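Local coordinates for protein LP04448p (Drosophila melanogaster, PDB 2QK2) that probably binds tubulin through its TOG domains and tracks growing microtubule plus ends, as other members of the XMAP215/Dis1 family do, at residues 123-126 and 127-130. Numbering follows the deposited sequence.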
loop_
_atom_site.group_PDB
_atom_site.type_symbol
_atom_site.label_atom_id
_atom_site.label_comp_id
_atom_site.label_asym_id
_atom_site.label_seq_id
_atom_site.Cartn_x
_atom_site.Cartn_y
_atom_site.Cartn_z
ATOM N N ASP A 123 -2.447 0.026 0.097
ATOM C CA ASP A 123 -3.237 -0.385 1.255
ATOM C C ASP A 123 -4.250 -1.477 0.865
ATOM O O ASP A 123 -4.406 -2.479 1.571
ATOM C CB ASP A 123 -3.979 0.816 1.864
ATOM C CG ASP A 123 -3.047 1.764 2.642
ATOM O OD1 ASP A 123 -1.831 1.488 2.744
ATOM O OD2 ASP A 123 -3.540 2.789 3.155
ATOM N N ALA A 124 -4.935 -1.281 -0.259
ATOM C CA ALA A 124 -5.914 -2.256 -0.722
ATOM C C ALA A 124 -5.207 -3.566 -1.054
ATOM O O ALA A 124 -5.714 -4.645 -0.777
ATOM C CB ALA A 124 -6.651 -1.718 -1.953
ATOM N N ILE A 125 -4.017 -3.465 -1.631
ATOM C CA ILE A 125 -3.253 -4.646 -1.992
ATOM C C ILE A 125 -2.773 -5.399 -0.754
ATOM O O ILE A 125 -2.762 -6.636 -0.731
ATOM C CB ILE A 125 -2.059 -4.260 -2.889
ATOM C CG1 ILE A 125 -2.592 -3.732 -4.228
ATOM C CG2 ILE A 125 -1.139 -5.462 -3.100
ATOM C CD1 ILE A 125 -1.518 -3.358 -5.223
ATOM N N TYR A 126 -2.395 -4.657 0.284
ATOM C CA TYR A 126 -1.931 -5.280 1.522
ATOM C C TYR A 126 -2.978 -6.239 2.089
ATOM O O TYR A 126 -2.644 -7.309 2.596
ATOM C CB TYR A 126 -1.608 -4.217 2.577
ATOM C CG TYR A 126 -1.215 -4.820 3.907
ATOM C CD1 TYR A 126 -0.023 -5.529 4.042
ATOM C CD2 TYR A 126 -2.061 -4.731 5.016
ATOM C CE1 TYR A 126 0.322 -6.146 5.245
ATOM C CE2 TYR A 126 -1.725 -5.344 6.231
ATOM C CZ TYR A 126 -0.532 -6.052 6.333
ATOM O OH TYR A 126 -0.194 -6.692 7.510
ATOM N N ALA A 127 -4.240 -5.838 1.999
ATOM C CA ALA A 127 -5.353 -6.632 2.500
ATOM C C ALA A 127 -5.391 -8.044 1.914
ATOM O O ALA A 127 -5.946 -8.959 2.527
ATOM C CB ALA A 127 -6.669 -5.910 2.212
ATOM N N SER A 128 -4.793 -8.223 0.739
ATOM C CA SER A 128 -4.780 -9.525 0.077
ATOM C C SER A 128 -3.517 -10.317 0.371
ATOM O O SER A 128 -3.373 -11.448 -0.085
ATOM C CB SER A 128 -4.896 -9.347 -1.437
ATOM O OG SER A 128 -3.663 -8.898 -1.989
ATOM N N THR A 129 -2.593 -9.734 1.121
ATOM C CA THR A 129 -1.346 -10.424 1.418
ATOM C C THR A 129 -0.969 -10.224 2.893
ATOM O O THR A 129 -1.860 -10.109 3.736
ATOM C CB THR A 129 -0.237 -9.925 0.443
ATOM O OG1 THR A 129 0.981 -10.644 0.668
ATOM C CG2 THR A 129 -0.005 -8.431 0.609
ATOM N N SER A 130 0.321 -10.188 3.219
ATOM C CA SER A 130 0.733 -10.005 4.616
ATOM C C SER A 130 2.138 -9.431 4.724
ATOM O O SER A 130 2.896 -9.445 3.750
ATOM C CB SER A 130 0.703 -11.344 5.353
ATOM O OG SER A 130 1.731 -12.198 4.867
#
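Helix 112-126 runs on into a type I beta turn from Tyr126 to Thr129, closed by a backbone bond of 2.8 Å from Thr129 N to Tyr126 O. Overlapping this turn, the bonds shorten from four residues to three: Ala127 N makes weak bonds to both Asp123 O and Ala124 O, and Ser128 N reaches Ile125 O at 3.0 Å. That carbonyl is gripped twice. With chi1 at 76°, Ser128 OG sits between its own backbone N and carbonyl carbon and meets Ile125 O at 2.7 Å, in the carbonyl plane on a lone pair, a site the amide, coming from above the plane, does not use. Losing this hydroxyl to an alanine would probably leave Ile125 O with the amide bond but without its in-plane donor. The Thr129 methyl lies against the last carbonyls of the helix, CG2 3.6 Å from Ile125 O, while OG1 bonds to Gln134. The Tyr126 ring, its CG anti to the backbone N (chi1 176°), runs alongside the outgoing chain and brings CE1 to 3.8 Å from Ser130 C; its hydroxyl bonds to Thr164. Ser130 then serves as N-cap of helix 131-141, OG bonding to Ala133 N. A helix end, a tight turn and a capped helix start in direct succession make a short interhelical connection, here within the alpha-helical HEAT-repeat array of a TOG domain.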